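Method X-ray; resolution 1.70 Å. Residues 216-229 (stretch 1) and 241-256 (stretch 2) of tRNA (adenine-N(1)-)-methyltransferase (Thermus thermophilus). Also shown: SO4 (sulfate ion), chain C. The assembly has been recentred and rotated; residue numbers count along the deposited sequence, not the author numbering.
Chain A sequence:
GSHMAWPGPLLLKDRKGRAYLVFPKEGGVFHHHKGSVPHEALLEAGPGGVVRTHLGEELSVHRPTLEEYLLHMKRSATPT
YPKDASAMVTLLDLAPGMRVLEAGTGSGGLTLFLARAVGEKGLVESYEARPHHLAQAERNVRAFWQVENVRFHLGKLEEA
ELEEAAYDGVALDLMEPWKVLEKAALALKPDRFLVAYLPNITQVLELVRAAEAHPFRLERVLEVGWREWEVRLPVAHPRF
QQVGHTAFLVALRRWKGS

Stretch 1 (216-229) FRLERVLEVGWREW
Stretch 2 (241-256) QQVGHTAFLVALRRWK

How do the two stretches run against each other? Strand 216-229 is extended except at Glu 219 and meets strand 248-254 antiparallel, at 141° between their directions. Arg 217 pairs with Arg 253 through two hydrogen bonds, N to O and O to N, both 2.8 Å. At a one-residue bulge, Ala 251 O accepts from both Glu 219 N (2.9 Å) and Arg 220 N (3.2 Å), and Ala 251 N donates to Arg 220 O (2.8 Å). Leu 222 and Leu 249 form the next such pair, with Leu 222 N to Leu 249 O at 2.9 Å and Leu 249 N to Leu 222 O at 2.8 Å. At the bulge Glu 219 (phi/psi -117/-43) turns its CB toward the partner strand.

What does Phe 216, with the largest covered area, pack against? Its m rotamer (chi2 -67°) brings CD1 3.7 Å from Leu 252 CB. Leu 252, m then t, holds CD1 over the ring face, 4.3 Å from the centroid, a CH-pi contact. Leu 218 shares this side of the sheet, its CD1 3.8 Å from Leu 252 CD2 and 3.9 Å from Val 250 CG1.

How does Gln 242 reach a strand whose backbone has drawn away? Gln 242 CA lies 7.1 Å from Arg 227 CA, so the side chain spans the gap, with chi angles -54°, -89° and -18°. The amide pairs with Glu 228 as a backbone would: Glu 228 N donates to OE1 of Gln 242 at 3.0 Å, and NE2 of Gln 242 donates to Glu 228 O at 2.8 Å.

What fills the opening between these two junctions? Water does: one molecule accepts from Val 224 N (2.8 Å) and donates to Ala 247 O (2.7 Å), while another donates to Val 224 O (2.9 Å) and Gly 244 O (3.2 Å).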

# COMPACT_ATOMS: atom_id res chain seq x y z
N PHE A 216 -23.38 4.86 19.66
CA PHE A 216 -22.19 4.23 19.10
C PHE A 216 -21.04 5.22 19.12
O PHE A 216 -21.25 6.42 18.91
CB PHE A 216 -22.43 3.84 17.64
CG PHE A 216 -23.22 2.58 17.44
CD1 PHE A 216 -22.70 1.34 17.83
CD2 PHE A 216 -24.47 2.62 16.82
CE1 PHE A 216 -23.43 0.17 17.63
CE2 PHE A 216 -25.21 1.45 16.62
CZ PHE A 216 -24.68 0.23 17.03
N ARG A 217 -19.84 4.72 19.37
CA ARG A 217 -18.60 5.50 19.28
C ARG A 217 -17.77 4.97 18.12
O ARG A 217 -17.54 3.76 18.03
CB ARG A 217 -17.82 5.39 20.59
CG ARG A 217 -16.58 6.28 20.70
CD ARG A 217 -16.38 6.82 22.13
NE ARG A 217 -17.02 5.97 23.12
CZ ARG A 217 -18.01 6.34 23.94
NH1 ARG A 217 -18.48 7.59 23.95
NH2 ARG A 217 -18.51 5.46 24.79
N LEU A 218 -17.33 5.85 17.23
CA LEU A 218 -16.47 5.44 16.12
C LEU A 218 -15.12 4.94 16.66
O LEU A 218 -14.45 5.62 17.44
CB LEU A 218 -16.24 6.60 15.14
CG LEU A 218 -15.36 6.26 13.92
CD1 LEU A 218 -15.97 5.16 13.06
CD2 LEU A 218 -15.09 7.52 13.07
N GLU A 219 -14.72 3.75 16.22
CA GLU A 219 -13.49 3.15 16.71
C GLU A 219 -12.44 2.98 15.61
O GLU A 219 -11.25 3.23 15.84
CB GLU A 219 -13.77 1.81 17.38
CG GLU A 219 -14.65 1.91 18.64
CD GLU A 219 -13.97 2.64 19.81
OE1 GLU A 219 -12.78 2.99 19.71
OE2 GLU A 219 -14.66 2.88 20.83
N ARG A 220 -12.87 2.52 14.44
CA ARG A 220 -11.94 2.24 13.33
C ARG A 220 -12.57 2.53 11.99
O ARG A 220 -13.76 2.29 11.76
CB ARG A 220 -11.52 0.76 13.28
CG ARG A 220 -11.18 0.11 14.60
CD ARG A 220 -9.72 0.33 14.98
NE ARG A 220 -8.77 -0.54 14.27
CZ ARG A 220 -8.47 -1.79 14.63
NH1 ARG A 220 -9.05 -2.37 15.67
NH2 ARG A 220 -7.58 -2.48 13.93
N VAL A 221 -11.74 3.06 11.10
CA VAL A 221 -12.02 3.06 9.68
C VAL A 221 -10.75 2.52 9.03
O VAL A 221 -9.67 3.10 9.19
CB VAL A 221 -12.35 4.45 9.13
CG1 VAL A 221 -12.42 4.41 7.58
CG2 VAL A 221 -13.67 4.96 9.73
N LEU A 222 -10.85 1.39 8.35
CA LEU A 222 -9.63 0.83 7.75
C LEU A 222 -9.83 0.18 6.40
O LEU A 222 -10.96 -0.14 6.01
CB LEU A 222 -8.93 -0.10 8.73
CG LEU A 222 -9.65 -1.37 9.18
CD1 LEU A 222 -9.33 -2.45 8.20
CD2 LEU A 222 -9.17 -1.79 10.56
N GLU A 223 -8.71 0.03 5.70
CA GLU A 223 -8.64 -0.71 4.45
C GLU A 223 -7.72 -1.90 4.65
O GLU A 223 -6.56 -1.74 5.07
CB GLU A 223 -8.03 0.14 3.34
CG GLU A 223 -8.68 1.46 3.07
CD GLU A 223 -7.85 2.28 2.11
OE1 GLU A 223 -7.51 3.43 2.44
OE2 GLU A 223 -7.52 1.74 1.03
N VAL A 224 -8.24 -3.08 4.35
CA VAL A 224 -7.46 -4.31 4.39
C VAL A 224 -6.82 -4.51 3.03
O VAL A 224 -7.49 -4.41 1.99
CB VAL A 224 -8.35 -5.54 4.77
CG1 VAL A 224 -7.56 -6.83 4.75
CG2 VAL A 224 -8.99 -5.34 6.15
N GLY A 225 -5.52 -4.76 3.03
CA GLY A 225 -4.80 -5.14 1.82
C GLY A 225 -4.08 -6.45 2.04
O GLY A 225 -3.39 -6.63 3.06
N TRP A 226 -4.25 -7.37 1.09
CA TRP A 226 -3.42 -8.58 1.04
C TRP A 226 -2.63 -8.47 -0.26
O TRP A 226 -3.14 -8.76 -1.36
CB TRP A 226 -4.26 -9.85 1.06
CG TRP A 226 -4.85 -10.24 2.42
CD1 TRP A 226 -4.89 -9.48 3.56
CD2 TRP A 226 -5.51 -11.47 2.73
NE1 TRP A 226 -5.52 -10.18 4.57
CE2 TRP A 226 -5.91 -11.41 4.08
CE3 TRP A 226 -5.79 -12.63 1.99
CZ2 TRP A 226 -6.59 -12.46 4.72
CZ3 TRP A 226 -6.46 -13.69 2.63
CH2 TRP A 226 -6.85 -13.59 3.97
N ARG A 227 -1.40 -8.00 -0.12
CA ARG A 227 -0.52 -7.74 -1.25
C ARG A 227 0.16 -9.04 -1.63
O ARG A 227 1.06 -9.50 -0.93
CB ARG A 227 0.49 -6.67 -0.87
CG ARG A 227 1.44 -6.25 -1.97
CD ARG A 227 2.29 -5.06 -1.46
NE ARG A 227 3.32 -4.58 -2.39
CZ ARG A 227 3.09 -4.00 -3.57
NH1 ARG A 227 1.85 -3.83 -4.02
NH2 ARG A 227 4.11 -3.60 -4.30
N GLU A 228 -0.28 -9.62 -2.74
CA GLU A 228 0.24 -10.90 -3.22
C GLU A 228 1.56 -10.75 -3.97
O GLU A 228 1.75 -9.78 -4.72
CB GLU A 228 -0.79 -11.57 -4.14
CG GLU A 228 -2.18 -11.70 -3.52
CD GLU A 228 -2.31 -12.90 -2.59
OE1 GLU A 228 -1.43 -13.78 -2.59
OE2 GLU A 228 -3.33 -12.95 -1.86
N TRP A 229 2.46 -11.70 -3.74
CA TRP A 229 3.69 -11.80 -4.49
C TRP A 229 3.64 -12.95 -5.48
O TRP A 229 2.97 -13.97 -5.24
CB TRP A 229 4.89 -12.00 -3.55
CG TRP A 229 5.34 -10.78 -2.82
CD1 TRP A 229 4.60 -9.99 -1.97
CD2 TRP A 229 6.66 -10.21 -2.85
NE1 TRP A 229 5.39 -8.97 -1.47
CE2 TRP A 229 6.65 -9.08 -1.99
CE3 TRP A 229 7.85 -10.56 -3.50
CZ2 TRP A 229 7.79 -8.28 -1.79
CZ3 TRP A 229 8.98 -9.76 -3.31
CH2 TRP A 229 8.94 -8.64 -2.46
N GLN A 241 -0.37 -7.03 -11.17
CA GLN A 241 -1.77 -6.64 -11.04
C GLN A 241 -2.35 -7.15 -9.71
O GLN A 241 -2.31 -8.35 -9.44
CB GLN A 241 -2.58 -7.18 -12.22
N GLN A 242 -2.87 -6.22 -8.90
CA GLN A 242 -3.48 -6.55 -7.61
C GLN A 242 -4.94 -6.11 -7.58
O GLN A 242 -5.32 -5.17 -8.29
CB GLN A 242 -2.78 -5.81 -6.45
CG GLN A 242 -1.28 -5.98 -6.35
CD GLN A 242 -0.85 -7.18 -5.52
OE1 GLN A 242 -1.62 -7.74 -4.72
NE2 GLN A 242 0.41 -7.57 -5.69
N VAL A 243 -5.73 -6.76 -6.73
CA VAL A 243 -7.00 -6.19 -6.28
C VAL A 243 -6.61 -4.98 -5.45
O VAL A 243 -5.99 -5.12 -4.40
CB VAL A 243 -7.81 -7.19 -5.40
CG1 VAL A 243 -9.13 -6.56 -4.94
CG2 VAL A 243 -8.09 -8.49 -6.15
N GLY A 244 -6.91 -3.78 -5.95
CA GLY A 244 -6.50 -2.54 -5.29
C GLY A 244 -7.40 -2.12 -4.14
O GLY A 244 -6.95 -1.51 -3.15
N HIS A 245 -8.67 -2.46 -4.26
CA HIS A 245 -9.66 -2.03 -3.27
C HIS A 245 -10.87 -2.93 -3.39
O HIS A 245 -11.21 -3.37 -4.49
CB HIS A 245 -10.06 -0.58 -3.53
CG HIS A 245 -11.12 -0.07 -2.60
ND1 HIS A 245 -10.86 0.20 -1.27
CD2 HIS A 245 -12.42 0.21 -2.80
CE1 HIS A 245 -11.97 0.63 -0.69
NE2 HIS A 245 -12.93 0.64 -1.60
N THR A 246 -11.49 -3.22 -2.26
CA THR A 246 -12.79 -3.86 -2.25
C THR A 246 -13.76 -2.95 -1.49
O THR A 246 -14.73 -2.43 -2.07
CB THR A 246 -12.73 -5.28 -1.62
OG1 THR A 246 -12.09 -5.21 -0.33
CG2 THR A 246 -11.92 -6.20 -2.53
N ALA A 247 -13.49 -2.76 -0.20
CA ALA A 247 -14.29 -1.89 0.65
C ALA A 247 -13.52 -1.42 1.88
O ALA A 247 -12.50 -2.00 2.24
CB ALA A 247 -15.58 -2.61 1.09
N PHE A 248 -14.04 -0.36 2.49
CA PHE A 248 -13.61 0.08 3.80
C PHE A 248 -14.36 -0.69 4.86
O PHE A 248 -15.51 -1.06 4.65
CB PHE A 248 -13.91 1.57 3.95
CG PHE A 248 -13.22 2.41 2.93
CD1 PHE A 248 -11.92 2.84 3.16
CD2 PHE A 248 -13.85 2.74 1.73
CE1 PHE A 248 -11.24 3.60 2.20
CE2 PHE A 248 -13.18 3.53 0.78
CZ PHE A 248 -11.89 3.94 1.01
N LEU A 249 -13.70 -0.90 6.00
CA LEU A 249 -14.36 -1.46 7.18
C LEU A 249 -14.51 -0.36 8.23
O LEU A 249 -13.54 0.35 8.54
CB LEU A 249 -13.56 -2.63 7.76
CG LEU A 249 -13.23 -3.80 6.83
CD1 LEU A 249 -12.55 -4.91 7.61
CD2 LEU A 249 -14.48 -4.32 6.18
N VAL A 250 -15.71 -0.22 8.77
CA VAL A 250 -16.02 0.79 9.77
C VAL A 250 -16.48 0.08 11.05
O VAL A 250 -17.48 -0.66 11.03
CB VAL A 250 -17.14 1.74 9.29
CG1 VAL A 250 -17.45 2.77 10.37
CG2 VAL A 250 -16.76 2.44 7.96
N ALA A 251 -15.74 0.28 12.14
CA ALA A 251 -16.05 -0.36 13.43
C ALA A 251 -16.59 0.69 14.40
O ALA A 251 -15.97 1.74 14.60
CB ALA A 251 -14.80 -1.03 14.03
N LEU A 252 -17.73 0.38 14.99
CA LEU A 252 -18.35 1.23 16.01
C LEU A 252 -18.43 0.43 17.30
O LEU A 252 -18.71 -0.77 17.25
CB LEU A 252 -19.77 1.63 15.59
CG LEU A 252 -19.96 2.23 14.19
CD1 LEU A 252 -21.46 2.40 13.90
CD2 LEU A 252 -19.25 3.54 14.09
N ARG A 253 -18.21 1.09 18.44
CA ARG A 253 -18.41 0.42 19.73
C ARG A 253 -19.69 0.92 20.37
O ARG A 253 -19.91 2.13 20.45
CB ARG A 253 -17.22 0.66 20.67
CG ARG A 253 -17.22 -0.22 21.91
CD ARG A 253 -16.22 0.28 22.94
NE ARG A 253 -14.81 0.07 22.61
CZ ARG A 253 -14.08 -0.98 22.98
NH1 ARG A 253 -14.62 -1.99 23.65
NH2 ARG A 253 -12.80 -1.04 22.64
N ARG A 254 -20.52 -0.02 20.83
CA ARG A 254 -21.78 0.27 21.51
C ARG A 254 -21.51 0.95 22.85
O ARG A 254 -20.68 0.49 23.63
CB ARG A 254 -22.55 -1.04 21.75
CG ARG A 254 -23.92 -0.93 22.47
CD ARG A 254 -24.88 -0.05 21.68
NE ARG A 254 -26.28 -0.03 22.17
CZ ARG A 254 -26.73 0.64 23.23
NH1 ARG A 254 -25.91 1.31 24.03
NH2 ARG A 254 -28.03 0.63 23.52
N TRP A 255 -22.21 2.06 23.09
CA TRP A 255 -22.11 2.78 24.36
C TRP A 255 -22.43 1.90 25.55
O TRP A 255 -23.22 0.96 25.44
CB TRP A 255 -23.09 3.94 24.35
CG TRP A 255 -22.64 5.16 23.61
CD1 TRP A 255 -21.52 5.30 22.82
CD2 TRP A 255 -23.31 6.42 23.57
NE1 TRP A 255 -21.46 6.57 22.30
CE2 TRP A 255 -22.55 7.28 22.74
CE3 TRP A 255 -24.50 6.91 24.14
CZ2 TRP A 255 -22.93 8.60 22.49
CZ3 TRP A 255 -24.87 8.23 23.88
CH2 TRP A 255 -24.09 9.05 23.06
N LYS A 256 -21.80 2.23 26.69
CA LYS A 256 -22.20 1.73 28.01
C LYS A 256 -23.72 1.71 28.13
O LYS A 256 -24.41 2.65 27.71
CB LYS A 256 -21.62 2.65 29.10
CG LYS A 256 -21.86 2.18 30.53
CD LYS A 256 -21.37 3.23 31.54
CE LYS A 256 -21.39 2.68 32.97
NZ LYS A 256 -22.75 2.27 33.35
S SO4 C . -17.98 9.58 18.37
O1 SO4 C . -18.20 10.83 17.66
O2 SO4 C . -17.57 8.57 17.41
O3 SO4 C . -16.94 9.74 19.36
O4 SO4 C . -19.19 9.14 19.04
O HOH W 1 -20.33 4.77 26.61
O HOH W 2 -8.59 -0.54 -0.01
O HOH W 3 -10.95 -3.49 3.82
O HOH W 4 -6.82 -2.58 -0.11
O HOH W 5 -5.64 -6.69 -1.33